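DyP2 (Amycolatopsis sp. ATCC 39116, PDB 4G2C) probably uses its haem to oxidise dyes and other substrates with hydrogen peroxide, as a multifunctional dye peroxidase from a lignin-reactive bacterium. Local coordinates at residues V32-W40 and D245-V253; L51-H62 and M91-V101. All blocks are in the same frame, centred on the assembly; numbering follows the deposited sequence.

Contact 1: V32-W40 and D245-V253; sequences VDLSTTLSW and DPSAPLEQV. With ACT (acetate ion), chain B.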
loop_
_atom_site.group_PDB
_atom_site.type_symbol
_atom_site.label_atom_id
_atom_site.label_comp_id
_atom_site.label_asym_id
_atom_site.label_seq_id
_atom_site.Cartn_x
_atom_site.Cartn_y
_atom_site.Cartn_z
ATOM N N VAL A 32 -3.849 26.274 -5.062
ATOM C CA VAL A 32 -3.959 24.856 -5.381
ATOM C C VAL A 32 -5.325 24.328 -4.956
ATOM O O VAL A 32 -5.726 24.454 -3.802
ATOM C CB VAL A 32 -2.860 24.000 -4.686
ATOM C CG1 VAL A 32 -2.936 22.559 -5.169
ATOM C CG2 VAL A 32 -1.464 24.562 -4.953
ATOM N N ASP A 33 -6.027 23.722 -5.903
ATOM C CA ASP A 33 -7.355 23.188 -5.666
ATOM C C ASP A 33 -7.236 21.718 -5.281
ATOM O O ASP A 33 -6.900 20.874 -6.109
ATOM C CB ASP A 33 -8.213 23.352 -6.937
ATOM C CG ASP A 33 -9.609 22.753 -6.798
ATOM O OD1 ASP A 33 -10.042 22.467 -5.659
ATOM O OD2 ASP A 33 -10.283 22.584 -7.841
ATOM N N LEU A 34 -7.525 21.409 -4.027
ATOM C CA LEU A 34 -7.354 20.048 -3.542
ATOM C C LEU A 34 -8.609 19.202 -3.732
ATOM O O LEU A 34 -8.614 18.021 -3.390
ATOM C CB LEU A 34 -6.941 20.051 -2.066
ATOM C CG LEU A 34 -5.640 20.765 -1.669
ATOM C CD1 LEU A 34 -5.443 20.747 -0.144
ATOM C CD2 LEU A 34 -4.437 20.156 -2.361
ATOM N N SER A 35 -9.657 19.791 -4.307
ATOM C CA SER A 35 -10.963 19.121 -4.395
ATOM C C SER A 35 -11.136 18.145 -5.562
ATOM O O SER A 35 -12.110 17.398 -5.599
ATOM C CB SER A 35 -12.084 20.160 -4.475
ATOM O OG SER A 35 -12.232 20.612 -5.814
ATOM N N THR A 36 -10.236 18.183 -6.539
ATOM C CA THR A 36 -10.329 17.263 -7.672
ATOM C C THR A 36 -8.957 16.743 -8.054
ATOM O O THR A 36 -7.969 16.998 -7.367
ATOM C CB THR A 36 -10.950 17.930 -8.935
ATOM O OG1 THR A 36 -10.113 19.015 -9.368
ATOM C CG2 THR A 36 -12.309 18.475 -8.635
ATOM N N THR A 37 -8.909 16.023 -9.167
ATOM C CA THR A 37 -7.655 15.575 -9.733
ATOM C C THR A 37 -6.972 16.741 -10.416
ATOM O O THR A 37 -7.589 17.787 -10.652
ATOM C CB THR A 37 -7.869 14.450 -10.759
ATOM O OG1 THR A 37 -8.745 14.923 -11.784
ATOM C CG2 THR A 37 -8.485 13.219 -10.096
ATOM N N LEU A 38 -5.693 16.561 -10.727
ATOM C CA LEU A 38 -4.918 17.601 -11.378
ATOM C C LEU A 38 -4.408 17.164 -12.752
ATOM O O LEU A 38 -3.952 16.034 -12.924
ATOM C CB LEU A 38 -3.733 17.991 -10.496
ATOM C CG LEU A 38 -2.672 18.859 -11.176
ATOM C CD1 LEU A 38 -3.054 20.364 -11.141
ATOM C CD2 LEU A 38 -1.323 18.611 -10.523
ATOM N N SER A 39 -4.494 18.068 -13.727
ATOM C CA SER A 39 -3.899 17.841 -15.036
ATOM C C SER A 39 -2.467 18.373 -14.968
ATOM O O SER A 39 -2.225 19.575 -15.136
ATOM C CB SER A 39 -4.709 18.547 -16.130
ATOM O OG SER A 39 -6.109 18.329 -15.957
ATOM N N TRP A 40 -1.519 17.480 -14.681
ATOM C CA TRP A 40 -0.159 17.918 -14.400
ATOM C C TRP A 40 0.504 18.609 -15.600
ATOM O O TRP A 40 1.364 19.474 -15.431
ATOM C CB TRP A 40 0.711 16.768 -13.861
ATOM C CG TRP A 40 1.254 15.821 -14.897
ATOM C CD1 TRP A 40 0.701 14.624 -15.291
ATOM C CD2 TRP A 40 2.474 15.966 -15.647
ATOM N NE1 TRP A 40 1.498 14.032 -16.255
ATOM C CE2 TRP A 40 2.593 14.827 -16.480
ATOM C CE3 TRP A 40 3.474 16.948 -15.699
ATOM C CZ2 TRP A 40 3.670 14.653 -17.366
ATOM C CZ3 TRP A 40 4.556 16.767 -16.585
ATOM C CH2 TRP A 40 4.637 15.627 -17.401
ATOM N N ASP A 245 -14.844 4.547 -11.028
ATOM C CA ASP A 245 -14.069 5.770 -11.232
ATOM C C ASP A 245 -12.905 5.766 -10.223
ATOM O O ASP A 245 -13.126 5.801 -9.014
ATOM C CB ASP A 245 -14.985 6.990 -11.053
ATOM C CG ASP A 245 -14.227 8.329 -11.078
ATOM O OD1 ASP A 245 -13.172 8.431 -11.754
ATOM O OD2 ASP A 245 -14.707 9.290 -10.427
ATOM N N PRO A 246 -11.657 5.661 -10.716
ATOM C CA PRO A 246 -10.504 5.589 -9.803
ATOM C C PRO A 246 -9.960 6.970 -9.393
ATOM O O PRO A 246 -9.022 7.041 -8.586
ATOM C CB PRO A 246 -9.465 4.830 -10.633
ATOM C CG PRO A 246 -9.778 5.236 -12.057
ATOM C CD PRO A 246 -11.267 5.477 -12.125
ATOM N N SER A 247 -10.534 8.038 -9.950
ATOM C CA SER A 247 -10.172 9.415 -9.596
ATOM C C SER A 247 -10.126 9.612 -8.094
ATOM O O SER A 247 -10.935 9.059 -7.354
ATOM C CB SER A 247 -11.201 10.416 -10.145
ATOM O OG SER A 247 -11.306 10.339 -11.553
ATOM N N ALA A 248 -9.185 10.428 -7.647
ATOM C CA ALA A 248 -9.151 10.835 -6.254
ATOM C C ALA A 248 -8.687 12.278 -6.231
ATOM O O ALA A 248 -7.745 12.634 -6.929
ATOM C CB ALA A 248 -8.216 9.948 -5.450
ATOM N N PRO A 249 -9.368 13.116 -5.444
ATOM C CA PRO A 249 -8.985 14.520 -5.317
ATOM C C PRO A 249 -7.598 14.621 -4.668
ATOM O O PRO A 249 -7.228 13.736 -3.898
ATOM C CB PRO A 249 -10.052 15.078 -4.368
ATOM C CG PRO A 249 -10.530 13.861 -3.570
ATOM C CD PRO A 249 -10.500 12.751 -4.567
ATOM N N LEU A 250 -6.858 15.688 -4.948
ATOM C CA LEU A 250 -5.572 15.906 -4.294
ATOM C C LEU A 250 -5.651 15.873 -2.768
ATOM O O LEU A 250 -4.719 15.404 -2.104
ATOM C CB LEU A 250 -4.946 17.223 -4.748
ATOM C CG LEU A 250 -4.607 17.325 -6.234
ATOM C CD1 LEU A 250 -3.892 18.653 -6.520
ATOM C CD2 LEU A 250 -3.748 16.147 -6.656
ATOM N N GLU A 251 -6.749 16.360 -2.201
ATOM C CA GLU A 251 -6.895 16.341 -0.741
ATOM C C GLU A 251 -6.883 14.920 -0.157
ATOM O O GLU A 251 -6.803 14.745 1.055
ATOM C CB GLU A 251 -8.177 17.055 -0.308
ATOM C CG GLU A 251 -9.444 16.300 -0.703
ATOM C CD GLU A 251 -10.705 17.137 -0.528
ATOM O OE1 GLU A 251 -10.643 18.173 0.165
ATOM O OE2 GLU A 251 -11.753 16.763 -1.089
ATOM N N GLN A 252 -7.005 13.906 -1.000
ATOM C CA GLN A 252 -6.992 12.531 -0.487
ATOM C C GLN A 252 -5.561 12.001 -0.246
ATOM O O GLN A 252 -5.378 10.858 0.141
ATOM C CB GLN A 252 -7.776 11.580 -1.400
ATOM C CG GLN A 252 -8.198 10.284 -0.694
ATOM C CD GLN A 252 -9.501 9.708 -1.221
ATOM O OE1 GLN A 252 -10.387 10.443 -1.660
ATOM N NE2 GLN A 252 -9.619 8.387 -1.191
ATOM N N VAL A 253 -4.553 12.839 -0.477
ATOM C CA VAL A 253 -3.176 12.413 -0.282
ATOM C C VAL A 253 -2.286 13.570 0.155
ATOM O O VAL A 253 -1.402 13.388 0.980
ATOM C CB VAL A 253 -2.608 11.717 -1.553
ATOM C CG1 VAL A 253 -2.515 12.696 -2.721
ATOM C CG2 VAL A 253 -1.261 11.085 -1.263
HETATM C C ACT B . -11.234 13.259 -13.234
HETATM O O ACT B . -10.589 12.221 -13.508
HETATM O OXT ACT B . -12.294 13.153 -12.561
HETATM C CH3 ACT B . -10.747 14.587 -13.706
#
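Leu250 is the residue on which the segment 32-40 closes. Its backbone and side chain both face that segment, and it loses more surface to the contact than any other residue here. The N-H of Leu250 reaches Thr36 O at 3.0 Å, with the donor standing 48° above the carbonyl plane instead of on a lone pair. One residue on, the N-H of Glu251 meets Leu34 O at 2.8 Å, this time in the carbonyl plane and on a lone pair. Two successive amides at the start of the 3-10 turn 250-252 are thus taken up by carbonyls two residues apart.

Around these bonds the packing is close. CG of Leu250 lies beside its own backbone N and anti to its carbonyl carbon (chi1 -63°), a setting in which CD1 comes to 4.0 Å from CB of Leu38 and also lies near CG1 of Val32. Leu34 crosses the Leu250 side chain at about a right angle, its CD2 branch 3.8 Å from CB of Leu250. CB of Pro249 lies 3.3 Å from Ser35 O and almost as near Leu34 O. CG2 of Thr37 sits 3.3 Å from Ala248 O, while the hydroxyl of Thr37 bonds to that of Thr228. The start of the Glu251 chain is packed as closely, its CB and CG both 3.3 Å from Leu34 O.

The outer side is looser and exposed: it holds Asp33, Ser35 and the Glu251 carboxylate. Asp33 forms an Asx turn there, its OD1 accepting from both N and OG of Ser35.

Within the fold, Val32 and Leu38 rest on helix 45-53, Leu34 touches strand 267-278 through Phe267, and Ser247 packs on helix 228-237.

Contact 2: L51-H62 and M91-V101; sequences LDELQPNILKAH and MKSARTHLQEV. With ACT (acetate ion), chain X.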
loop_
_atom_site.group_PDB
_atom_site.type_symbol
_atom_site.label_atom_id
_atom_site.label_comp_id
_atom_site.label_asym_id
_atom_site.label_seq_id
_atom_site.Cartn_x
_atom_site.Cartn_y
_atom_site.Cartn_z
ATOM N N LEU A 51 3.960 21.042 -7.667
ATOM C CA LEU A 51 4.623 19.930 -8.337
ATOM C C LEU A 51 6.144 20.024 -8.313
ATOM O O LEU A 51 6.822 18.993 -8.287
ATOM C CB LEU A 51 4.160 19.830 -9.792
ATOM C CG LEU A 51 2.803 19.171 -10.045
ATOM C CD1 LEU A 51 2.443 19.247 -11.532
ATOM C CD2 LEU A 51 2.807 17.727 -9.562
ATOM N N ASP A 52 6.664 21.254 -8.364
ATOM C CA ASP A 52 8.105 21.501 -8.349
ATOM C C ASP A 52 8.662 21.258 -6.963
ATOM O O ASP A 52 9.861 21.024 -6.803
ATOM C CB ASP A 52 8.430 22.951 -8.754
ATOM C CG ASP A 52 8.234 23.205 -10.236
ATOM O OD1 ASP A 52 8.407 22.249 -11.022
ATOM O OD2 ASP A 52 7.902 24.352 -10.610
ATOM N N GLU A 53 7.795 21.327 -5.959
ATOM C CA GLU A 53 8.259 21.199 -4.580
ATOM C C GLU A 53 7.805 19.896 -3.911
ATOM O O GLU A 53 8.073 19.664 -2.739
ATOM C CB GLU A 53 7.831 22.410 -3.760
ATOM C CG GLU A 53 8.370 23.726 -4.291
ATOM C CD GLU A 53 9.868 23.906 -4.037
ATOM O OE1 GLU A 53 10.524 22.960 -3.551
ATOM O OE2 GLU A 53 10.393 25.001 -4.331
ATOM N N LEU A 54 7.135 19.043 -4.671
ATOM C CA LEU A 54 6.622 17.785 -4.138
ATOM C C LEU A 54 7.595 16.653 -4.411
ATOM O O LEU A 54 8.140 16.554 -5.506
ATOM C CB LEU A 54 5.273 17.431 -4.783
ATOM C CG LEU A 54 4.511 16.310 -4.072
ATOM C CD1 LEU A 54 3.843 16.840 -2.799
ATOM C CD2 LEU A 54 3.490 15.641 -4.985
ATOM N N GLN A 55 7.775 15.777 -3.426
ATOM C CA GLN A 55 8.519 14.539 -3.647
ATOM C C GLN A 55 7.802 13.623 -4.632
ATOM O O GLN A 55 6.574 13.642 -4.716
ATOM C CB GLN A 55 8.742 13.775 -2.337
ATOM C CG GLN A 55 9.627 14.469 -1.310
ATOM C CD GLN A 55 9.900 13.562 -0.136
ATOM O OE1 GLN A 55 10.195 12.382 -0.317
ATOM N NE2 GLN A 55 9.778 14.091 1.072
ATOM N N PRO A 56 8.580 12.814 -5.380
ATOM C CA PRO A 56 8.078 11.709 -6.205
ATOM C C PRO A 56 7.427 10.612 -5.347
ATOM O O PRO A 56 7.553 10.605 -4.112
ATOM C CB PRO A 56 9.354 11.140 -6.847
ATOM C CG PRO A 56 10.385 12.207 -6.718
ATOM C CD PRO A 56 10.046 12.941 -5.463
ATOM N N ASN A 57 6.746 9.690 -6.021
ATOM C CA ASN A 57 6.169 8.496 -5.404
ATOM C C ASN A 57 4.835 8.765 -4.703
ATOM O O ASN A 57 4.176 7.836 -4.243
ATOM C CB ASN A 57 7.170 7.813 -4.458
ATOM C CG ASN A 57 6.803 6.359 -4.160
ATOM O OD1 ASN A 57 6.277 5.639 -5.020
ATOM N ND2 ASN A 57 7.070 5.923 -2.942
ATOM N N ILE A 58 4.430 10.035 -4.640
ATOM C CA ILE A 58 3.231 10.380 -3.897
ATOM C C ILE A 58 1.998 10.427 -4.807
ATOM O O ILE A 58 1.112 9.598 -4.680
ATOM C CB ILE A 58 3.404 11.689 -3.082
ATOM C CG1 ILE A 58 4.494 11.513 -2.012
ATOM C CG2 ILE A 58 2.094 12.067 -2.412
ATOM C CD1 ILE A 58 5.026 12.833 -1.406
ATOM N N LEU A 59 1.950 11.389 -5.721
ATOM C CA LEU A 59 0.833 11.484 -6.667
ATOM C C LEU A 59 0.877 10.364 -7.725
ATOM O O LEU A 59 -0.124 10.066 -8.379
ATOM C CB LEU A 59 0.800 12.859 -7.350
ATOM C CG LEU A 59 0.447 14.128 -6.569
ATOM C CD1 LEU A 59 0.614 15.346 -7.451
ATOM C CD2 LEU A 59 -0.988 14.101 -5.990
ATOM N N LYS A 60 2.040 9.746 -7.875
ATOM C CA LYS A 60 2.244 8.691 -8.864
ATOM C C LYS A 60 3.390 7.806 -8.377
ATOM O O LYS A 60 4.477 8.306 -8.117
ATOM C CB LYS A 60 2.640 9.329 -10.193
ATOM C CG LYS A 60 3.127 8.352 -11.257
ATOM C CD LYS A 60 2.002 8.009 -12.170
ATOM C CE LYS A 60 2.391 6.977 -13.197
ATOM N NZ LYS A 60 1.169 6.224 -13.575
ATOM N N ALA A 61 3.161 6.504 -8.250
ATOM C CA ALA A 61 4.183 5.609 -7.700
ATOM C C ALA A 61 5.518 5.698 -8.456
ATOM O O ALA A 61 5.540 5.975 -9.643
ATOM C CB ALA A 61 3.676 4.165 -7.684
ATOM N N HIS A 62 6.634 5.473 -7.773
ATOM C CA HIS A 62 7.920 5.428 -8.461
ATOM C C HIS A 62 8.318 3.965 -8.616
ATOM O O HIS A 62 8.060 3.153 -7.728
ATOM C CB HIS A 62 8.980 6.210 -7.687
ATOM C CG HIS A 62 10.190 6.575 -8.497
ATOM N ND1 HIS A 62 11.129 5.647 -8.900
ATOM C CD2 HIS A 62 10.621 7.772 -8.965
ATOM C CE1 HIS A 62 12.082 6.255 -9.582
ATOM N NE2 HIS A 62 11.795 7.543 -9.640
ATOM N N MET A 91 17.640 15.173 -4.587
ATOM C CA MET A 91 16.236 14.827 -4.799
ATOM C C MET A 91 15.628 15.478 -6.032
ATOM O O MET A 91 15.862 16.650 -6.307
ATOM C CB MET A 91 15.418 15.163 -3.547
ATOM C CG MET A 91 15.853 14.353 -2.336
ATOM S SD MET A 91 15.102 14.859 -0.781
ATOM C CE MET A 91 13.397 14.374 -1.090
ATOM N N LYS A 92 14.843 14.705 -6.774
ATOM C CA LYS A 92 14.093 15.255 -7.888
ATOM C C LYS A 92 12.645 15.538 -7.449
ATOM O O LYS A 92 12.170 14.995 -6.444
ATOM C CB LYS A 92 14.150 14.296 -9.074
ATOM C CG LYS A 92 13.474 12.959 -8.811
ATOM C CD LYS A 92 13.706 11.967 -9.943
ATOM C CE LYS A 92 12.866 10.710 -9.746
ATOM N NZ LYS A 92 13.397 9.549 -10.519
ATOM N N SER A 93 11.947 16.393 -8.193
ATOM C CA SER A 93 10.584 16.781 -7.825
ATOM C C SER A 93 9.558 15.845 -8.437
ATOM O O SER A 93 9.853 15.100 -9.374
ATOM C CB SER A 93 10.285 18.184 -8.333
ATOM O OG SER A 93 10.445 18.212 -9.741
ATOM N N ALA A 94 8.339 15.910 -7.923
ATOM C CA ALA A 94 7.236 15.209 -8.553
ATOM C C ALA A 94 7.239 15.465 -10.058
ATOM O O ALA A 94 7.156 14.519 -10.860
ATOM C CB ALA A 94 5.919 15.644 -7.945
ATOM N N ARG A 95 7.332 16.736 -10.445
ATOM C CA ARG A 95 7.250 17.074 -11.868
ATOM C C ARG A 95 8.372 16.443 -12.703
ATOM O O ARG A 95 8.118 15.888 -13.780
ATOM C CB ARG A 95 7.235 18.585 -12.099
ATOM C CG ARG A 95 7.018 18.926 -13.580
ATOM C CD ARG A 95 7.399 20.362 -13.929
ATOM N NE ARG A 95 6.589 21.340 -13.209
ATOM C CZ ARG A 95 5.360 21.699 -13.568
ATOM N NH1 ARG A 95 4.791 21.150 -14.642
ATOM N NH2 ARG A 95 4.699 22.602 -12.847
ATOM N N THR A 96 9.609 16.527 -12.219
ATOM C CA THR A 96 10.702 15.863 -12.926
ATOM C C THR A 96 10.408 14.364 -13.060
ATOM O O THR A 96 10.686 13.750 -14.096
ATOM C CB THR A 96 12.056 16.056 -12.216
ATOM O OG1 THR A 96 12.396 17.448 -12.199
ATOM C CG2 THR A 96 13.147 15.284 -12.943
ATOM N N HIS A 97 9.859 13.768 -12.008
ATOM C CA HIS A 97 9.572 12.338 -12.057
ATOM C C HIS A 97 8.552 12.047 -13.158
ATOM O O HIS A 97 8.695 11.093 -13.917
ATOM C CB HIS A 97 9.049 11.819 -10.717
ATOM C CG HIS A 97 8.576 10.399 -10.777
ATOM N ND1 HIS A 97 7.503 9.937 -10.047
ATOM C CD2 HIS A 97 9.027 9.341 -11.491
ATOM C CE1 HIS A 97 7.310 8.656 -10.313
ATOM N NE2 HIS A 97 8.220 8.271 -11.187
ATOM N N LEU A 98 7.529 12.888 -13.234
ATOM C CA LEU A 98 6.444 12.699 -14.193
ATOM C C LEU A 98 6.964 12.785 -15.626
ATOM O O LEU A 98 6.611 11.969 -16.491
ATOM C CB LEU A 98 5.336 13.727 -13.938
ATOM C CG LEU A 98 4.556 13.450 -12.644
ATOM C CD1 LEU A 98 3.549 14.550 -12.328
ATOM C CD2 LEU A 98 3.867 12.090 -12.734
ATOM N N GLN A 99 7.824 13.771 -15.854
ATOM C CA GLN A 99 8.477 13.967 -17.133
ATOM C C GLN A 99 9.244 12.712 -17.480
ATOM O O GLN A 99 9.151 12.200 -18.594
ATOM C CB GLN A 99 9.439 15.144 -17.030
ATOM C CG GLN A 99 9.544 15.982 -18.279
ATOM C CD GLN A 99 10.094 17.371 -17.983
ATOM O OE1 GLN A 99 9.656 18.043 -17.039
ATOM N NE2 GLN A 99 11.054 17.807 -18.786
ATOM N N GLU A 100 9.995 12.199 -16.516
ATOM C CA GLU A 100 10.707 10.943 -16.737
ATOM C C GLU A 100 9.720 9.841 -17.131
ATOM O O GLU A 100 9.947 9.123 -18.105
ATOM C CB GLU A 100 11.535 10.543 -15.513
ATOM C CG GLU A 100 12.728 11.455 -15.226
ATOM C CD GLU A 100 13.542 11.006 -14.009
ATOM O OE1 GLU A 100 13.160 10.025 -13.328
ATOM O OE2 GLU A 100 14.577 11.637 -13.732
ATOM N N VAL A 101 8.618 9.709 -16.393
ATOM C CA VAL A 101 7.614 8.694 -16.756
ATOM C C VAL A 101 7.139 8.866 -18.209
ATOM O O VAL A 101 7.202 7.939 -19.011
ATOM C CB VAL A 101 6.427 8.647 -15.772
ATOM C CG1 VAL A 101 5.284 7.810 -16.348
ATOM C CG2 VAL A 101 6.877 8.077 -14.424
HETATM C C ACT X . -0.425 5.566 -9.326
HETATM O O ACT X . 0.727 5.266 -8.937
HETATM O OXT ACT X . -1.125 6.242 -8.527
HETATM C CH3 ACT X . -0.928 5.137 -10.676
HETATM O O HOH W 1 10.837 20.937 -10.922
HETATM O O HOH W 2 5.418 11.431 -8.680
#
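Arg95 and Leu51 open the backbone bonding: the N-H of Arg95 reaches Leu51 O at 3.2 Å, from 44° above the carbonyl plane. Ser93 is the N-cap of helix 94-107, its OG accepting from Thr96 N; a water joins the same OG to OD1 of Asp52.

Among the charged groups, NE of Arg95 meets OD1 of Asp52 at 3.0 Å in a salt bridge. The carboxylate lies at the edge of the guanidinium, the two planes 53° apart, while the Leu51 side chain lies over one guanidinium face, toward its rim. NZ of Lys92 donates to NE2 of His62 at 2.7 Å, in the ring plane, and is also salt-bridged to Glu100, with Thr112 and Pro113 as further partners. Replacing Lys92 with an alanine would probably leave Glu100 without its charge partner and NE2 of His62 without its donor.

The two imidazoles form an offset stack, centroids 4.3 Å apart and planes at 24°, with CD2 of His62 over one face of the His97 ring. Lys60 O and Ala61 O lie at the edge of that ring, where a water also bonds to ND1.

Van der Waals contacts add to this: CB of Ala94 lies 3.7 Å from CB of Leu54, and the Pro56 ring crosses the Lys92 chain, CG to CG 3.8 Å. Met91 brings CE against the Gln55 amide, whose NE2 bonds to Pro485 O and Val117 O.

The arrangement is a capped helix start docked on the turn leaving helix 45-53, within the dimeric alpha+beta barrel domain of the DyP family.

In the fold
Contact 2 lies within the span of chain between the two segments of contact 1, and their centres are about 15 Å apart on the same side of the chain's centre. They meet directly by apolar packing: CD2 of Leu250 is 3.5 Å from CD2 of Leu59, CG of Trp40 is 3.7 Å from CD1 of Leu98, and CG2 of Val253 is 3.7 Å from CG2 of Ile58. Leu51 receives CB of Trp40 on its CD1, and Leu38 touches it too, which ties the N-terminal loop to helix 45-53. Neither contact reaches the haem, whose nearest atoms are about 11 Å from those of the Ala248 and Ala61 side chains.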